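Local atomic coordinates of Glp_546_48378_50642 (Giardia intestinalis, PDB entry 2QVW), a protein that cleaves double-stranded RNA into small interfering RNAs of 21 to 23 base pairs that direct the destruction of matching RNAs in RNA interference. Residues F347-A351 with L652-F657; F633-L638 with A730-C735. All coordinates share one frame; numbering follows the deposited sequence.

Contact 1: F347-A351 with L652-F657. With MN (manganese (II) ion), chain G.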
loop_
_atom_site.group_PDB
_atom_site.type_symbol
_atom_site.label_atom_id
_atom_site.label_comp_id
_atom_site.label_asym_id
_atom_site.label_seq_id
_atom_site.Cartn_x
_atom_site.Cartn_y
_atom_site.Cartn_z
ATOM N N PHE A 347 -0.604 -12.841 14.901
ATOM C CA PHE A 347 0.426 -13.873 14.884
ATOM C C PHE A 347 1.712 -13.445 15.584
ATOM O O PHE A 347 2.306 -14.220 16.332
ATOM C CB PHE A 347 0.761 -14.284 13.453
ATOM C CG PHE A 347 2.012 -15.090 13.347
ATOM C CD1 PHE A 347 2.186 -16.212 14.137
ATOM C CD2 PHE A 347 3.033 -14.706 12.491
ATOM C CE1 PHE A 347 3.366 -16.942 14.079
ATOM C CE2 PHE A 347 4.217 -15.425 12.420
ATOM C CZ PHE A 347 4.387 -16.543 13.215
ATOM N N ILE A 348 2.151 -12.219 15.324
ATOM C CA ILE A 348 3.365 -11.700 15.938
ATOM C C ILE A 348 3.207 -11.795 17.443
ATOM O O ILE A 348 4.017 -12.411 18.136
ATOM C CB ILE A 348 3.601 -10.208 15.567
ATOM C CG1 ILE A 348 3.725 -10.043 14.043
ATOM C CG2 ILE A 348 4.851 -9.682 16.283
ATOM C CD1 ILE A 348 5.017 -10.561 13.458
ATOM N N VAL A 349 2.144 -11.180 17.940
ATOM C CA VAL A 349 1.859 -11.156 19.363
ATOM C C VAL A 349 1.840 -12.536 19.991
ATOM O O VAL A 349 2.433 -12.742 21.046
ATOM C CB VAL A 349 0.514 -10.449 19.640
ATOM C CG1 VAL A 349 0.204 -10.455 21.138
ATOM C CG2 VAL A 349 0.581 -9.022 19.139
ATOM N N THR A 350 1.157 -13.475 19.349
ATOM C CA THR A 350 1.075 -14.838 19.856
ATOM C C THR A 350 2.462 -15.454 19.995
ATOM O O THR A 350 2.779 -16.094 21.002
ATOM C CB THR A 350 0.271 -15.728 18.922
ATOM O OG1 THR A 350 -1.047 -15.188 18.759
ATOM C CG2 THR A 350 0.184 -17.137 19.494
ATOM N N ALA A 351 3.286 -15.257 18.975
ATOM C CA ALA A 351 4.638 -15.784 18.970
ATOM C C ALA A 351 5.515 -15.151 20.037
ATOM O O ALA A 351 6.078 -15.854 20.869
ATOM C CB ALA A 351 5.260 -15.573 17.599
ATOM N N LEU A 652 -1.671 -23.418 19.604
ATOM C CA LEU A 652 -1.918 -21.994 19.761
ATOM C C LEU A 652 -1.212 -21.227 18.672
ATOM O O LEU A 652 -1.793 -20.360 18.022
ATOM C CB LEU A 652 -1.405 -21.509 21.106
ATOM C CG LEU A 652 -1.551 -20.005 21.310
ATOM C CD1 LEU A 652 -3.011 -19.635 21.360
ATOM C CD2 LEU A 652 -0.871 -19.600 22.595
ATOM N N LEU A 653 0.055 -21.554 18.473
ATOM C CA LEU A 653 0.848 -20.885 17.456
ATOM C C LEU A 653 0.352 -21.210 16.047
ATOM O O LEU A 653 0.233 -20.329 15.198
ATOM C CB LEU A 653 2.310 -21.302 17.580
ATOM C CG LEU A 653 3.302 -20.460 16.785
ATOM C CD1 LEU A 653 3.505 -19.124 17.473
ATOM C CD2 LEU A 653 4.606 -21.187 16.692
ATOM N N GLY A 654 0.075 -22.481 15.799
ATOM C CA GLY A 654 -0.391 -22.862 14.487
ATOM C C GLY A 654 -1.654 -22.114 14.129
ATOM O O GLY A 654 -1.782 -21.567 13.036
ATOM N N ASP A 655 -2.596 -22.082 15.061
ATOM C CA ASP A 655 -3.847 -21.410 14.804
ATOM C C ASP A 655 -3.560 -20.015 14.264
ATOM O O ASP A 655 -4.031 -19.638 13.186
ATOM C CB ASP A 655 -4.663 -21.327 16.087
ATOM C CG ASP A 655 -6.147 -21.133 15.820
ATOM O OD1 ASP A 655 -6.500 -20.167 15.110
ATOM O OD2 ASP A 655 -6.962 -21.948 16.319
ATOM N N ALA A 656 -2.758 -19.263 15.013
ATOM C CA ALA A 656 -2.392 -17.896 14.653
ATOM C C ALA A 656 -1.777 -17.767 13.259
ATOM O O ALA A 656 -2.262 -16.998 12.429
ATOM C CB ALA A 656 -1.437 -17.343 15.694
ATOM N N PHE A 657 -0.705 -18.517 13.014
ATOM C CA PHE A 657 -0.013 -18.489 11.737
ATOM C C PHE A 657 -0.929 -18.830 10.586
ATOM O O PHE A 657 -0.905 -18.172 9.553
ATOM C CB PHE A 657 1.123 -19.487 11.716
ATOM C CG PHE A 657 1.835 -19.545 10.395
ATOM C CD1 PHE A 657 2.715 -18.527 10.022
ATOM C CD2 PHE A 657 1.627 -20.603 9.516
ATOM C CE1 PHE A 657 3.375 -18.562 8.805
ATOM C CE2 PHE A 657 2.291 -20.644 8.286
ATOM C CZ PHE A 657 3.164 -19.622 7.938
HETATM MN MN MN G . -7.269 -20.975 12.778
#
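Phe347 and Phe657 form the aromatic part of this interface, a T-shaped pair in which the edge of Phe657 meets one face of Phe347. The ring centroids lie 5.6 Å apart with planes at 72°, and Phe657 CD1 comes in above the rim of the Phe347 ring, 4.1 Å from CZ. Both side chains have CG anti to the backbone N and point the same way, which lays Phe657 CD1 over the Phe347 face.

Apolar contacts of methyls supply the rest. Ala656 CB and Leu653 CD1 border the Phe347 ring near its plane, the latter 4.0 Å from CE1; small Ala656 lets the backbones come close, its CA 4.9 Å from Phe347 CA. Leu653 CD1 also rests on the backbone of the facing helix, 3.8 Å from Ala351 CA. Thr350 turns its methyl to Leu652, with CG2 3.8 Å from Leu652 CG.

Two polar atoms find their partners outside the two segments. Thr350 OG1 is hydrogen-bonded to the carbonyl O of Gly346 in its own helix, and the same oxygen lies against the Ala656 methyl. Asp655 sits on another side of helix 648-669, where OD1 binds a manganese ion at 2.6 Å, a site shared with Glu686.

The two helices, nearly antiparallel at 165°, come from the two RNase III domains, which pair within one chain as two subunits do in dimeric bacterial RNase III. Apolar contacts therefore join the domains here, while the acidic metal ligand is kept apart from the seam.

Contact 2: F633-L638 with A730-C735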
loop_
_atom_site.group_PDB
_atom_site.type_symbol
_atom_site.label_atom_id
_atom_site.label_comp_id
_atom_site.label_asym_id
_atom_site.label_seq_id
_atom_site.Cartn_x
_atom_site.Cartn_y
_atom_site.Cartn_z
ATOM N N PHE A 633 15.462 -31.699 13.414
ATOM C CA PHE A 633 14.786 -30.812 14.355
ATOM C C PHE A 633 13.280 -30.833 14.152
ATOM O O PHE A 633 12.503 -30.787 15.115
ATOM C CB PHE A 633 15.314 -29.384 14.202
ATOM C CG PHE A 633 14.659 -28.392 15.123
ATOM C CD1 PHE A 633 14.628 -28.607 16.497
ATOM C CD2 PHE A 633 14.088 -27.230 14.615
ATOM C CE1 PHE A 633 14.038 -27.678 17.344
ATOM C CE2 PHE A 633 13.492 -26.292 15.460
ATOM C CZ PHE A 633 13.471 -26.518 16.825
ATOM N N LEU A 634 12.879 -30.901 12.888
ATOM C CA LEU A 634 11.464 -30.934 12.531
ATOM C C LEU A 634 10.799 -32.138 13.187
ATOM O O LEU A 634 9.756 -32.012 13.836
ATOM C CB LEU A 634 11.317 -31.009 11.005
ATOM C CG LEU A 634 9.918 -31.181 10.413
ATOM C CD1 LEU A 634 8.958 -30.214 11.074
ATOM C CD2 LEU A 634 9.969 -30.950 8.905
ATOM N N ILE A 635 11.434 -33.298 13.028
ATOM C CA ILE A 635 10.931 -34.552 13.587
ATOM C C ILE A 635 10.673 -34.404 15.081
ATOM O O ILE A 635 9.652 -34.846 15.600
ATOM C CB ILE A 635 11.946 -35.713 13.377
ATOM C CG1 ILE A 635 12.565 -35.639 11.972
ATOM C CG2 ILE A 635 11.240 -37.054 13.584
ATOM C CD1 ILE A 635 11.565 -35.800 10.839
ATOM N N ARG A 636 11.619 -33.786 15.774
ATOM C CA ARG A 636 11.469 -33.575 17.196
ATOM C C ARG A 636 10.162 -32.835 17.417
ATOM O O ARG A 636 9.275 -33.320 18.134
ATOM C CB ARG A 636 12.622 -32.732 17.727
ATOM C CG ARG A 636 13.966 -33.425 17.744
ATOM C CD ARG A 636 14.033 -34.537 18.797
ATOM N NE ARG A 636 15.403 -35.036 18.951
ATOM C CZ ARG A 636 15.743 -36.122 19.645
ATOM N NH1 ARG A 636 14.810 -36.842 20.263
ATOM N NH2 ARG A 636 17.020 -36.490 19.719
ATOM N N LEU A 637 10.052 -31.664 16.782
ATOM C CA LEU A 637 8.873 -30.815 16.898
ATOM C C LEU A 637 7.590 -31.504 16.480
ATOM O O LEU A 637 6.508 -31.020 16.758
ATOM C CB LEU A 637 9.066 -29.538 16.087
ATOM C CG LEU A 637 10.236 -28.663 16.564
ATOM C CD1 LEU A 637 10.309 -27.404 15.715
ATOM C CD2 LEU A 637 10.059 -28.292 18.041
ATOM N N LEU A 638 7.714 -32.645 15.814
ATOM C CA LEU A 638 6.536 -33.392 15.388
ATOM C C LEU A 638 6.076 -34.363 16.478
ATOM O O LEU A 638 4.884 -34.464 16.760
ATOM C CB LEU A 638 6.822 -34.150 14.091
ATOM C CG LEU A 638 6.870 -33.300 12.817
ATOM C CD1 LEU A 638 7.226 -34.179 11.632
ATOM C CD2 LEU A 638 5.519 -32.636 12.590
ATOM N N ALA A 730 4.891 -26.836 13.993
ATOM C CA ALA A 730 6.130 -27.610 13.920
ATOM C C ALA A 730 6.933 -27.310 12.651
ATOM O O ALA A 730 8.163 -27.298 12.666
ATOM C CB ALA A 730 5.813 -29.092 13.993
ATOM N N ILE A 731 6.236 -27.069 11.549
ATOM C CA ILE A 731 6.903 -26.760 10.293
ATOM C C ILE A 731 7.507 -25.366 10.361
ATOM O O ILE A 731 8.683 -25.185 10.075
ATOM C CB ILE A 731 5.930 -26.816 9.101
ATOM C CG1 ILE A 731 5.469 -28.253 8.858
ATOM C CG2 ILE A 731 6.594 -26.234 7.868
ATOM C CD1 ILE A 731 4.541 -28.783 9.914
ATOM N N LEU A 732 6.689 -24.386 10.726
ATOM C CA LEU A 732 7.139 -23.009 10.848
ATOM C C LEU A 732 8.373 -22.955 11.748
ATOM O O LEU A 732 9.447 -22.500 11.341
ATOM C CB LEU A 732 6.015 -22.168 11.442
ATOM C CG LEU A 732 6.393 -20.934 12.247
ATOM C CD1 LEU A 732 6.905 -19.840 11.323
ATOM C CD2 LEU A 732 5.174 -20.466 13.017
ATOM N N LEU A 733 8.201 -23.447 12.969
ATOM C CA LEU A 733 9.250 -23.478 13.978
ATOM C C LEU A 733 10.574 -24.088 13.533
ATOM O O LEU A 733 11.638 -23.582 13.875
ATOM C CB LEU A 733 8.728 -24.228 15.198
ATOM C CG LEU A 733 7.723 -23.441 16.033
ATOM C CD1 LEU A 733 6.936 -24.372 16.931
ATOM C CD2 LEU A 733 8.470 -22.417 16.849
ATOM N N ALA A 734 10.499 -25.174 12.771
ATOM C CA ALA A 734 11.690 -25.872 12.305
ATOM C C ALA A 734 12.138 -25.549 10.877
ATOM O O ALA A 734 13.333 -25.398 10.626
ATOM C CB ALA A 734 11.481 -27.363 12.442
ATOM N N CYS A 735 11.191 -25.446 9.948
ATOM C CA CYS A 735 11.516 -25.161 8.550
ATOM C C CYS A 735 11.417 -23.710 8.112
ATOM O O CYS A 735 11.760 -23.386 6.975
ATOM C CB CYS A 735 10.638 -26.000 7.630
ATOM S SG CYS A 735 10.893 -27.738 7.847
#
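Leu634 reaches across to helix 718-735 as a knob seated in a hole of Ala730, Ile731, Ala734 and Cys735. Its CB starts the contact 3.9 Å from Ala734 CB. With CG anti to the backbone N (chi1 175°), the branch is carried on to the facing helix, where its two methyls part: CD1 lies against the backbone of Ala730, 3.4 Å from the carbonyl O, and CD2 meets Cys735 SG at 3.5 Å. The helices run roughly antiparallel (151°), the axes of the two segments approach to 8.7 Å, and both belong to the all-helical bundle of the second RNase III domain; the two alanines, spaced one turn apart, give the leucines of helix 631-642 their close approach. Leu637 takes the next turn, its CD1 touching both Ala734 CB and Leu733 CB, the latter at 3.6 Å, and its side chain crosses that of Leu733 at about a right angle. Leu638 CD2 covers Ala730 CB from another side, at 3.8 Å. At the opposite end of the segment, Phe633 presents its ring edge to the carbonyl O of Leu733, 3.6 Å from CE2, while Leu637 CG packs over one face of the same ring and Tyr598 adds a further aromatic neighbour.

Contacts 1 and 2 lie with centres about 15 Å apart, on the same side of the chain's centre. Along the sequence their segments alternate: 347-351, 633-638, 652-657, then 730-735, with helices 631-642 and 648-669 following each other directly. Helix 648-669 touches both helix 330-356, in contact 1, and helix 718-735, where its Leu653 packs CD2 against Leu732 CD2 at 3.8 Å; Leu732 also touches Phe347. Contact 1 spans the two RNase III domains, whereas contact 2 packs within the second. Helices 648-669 and 718-735 also carry Glu651, Asp722 and Glu725, which bind manganese, so the metal site draws on one helix from each contact.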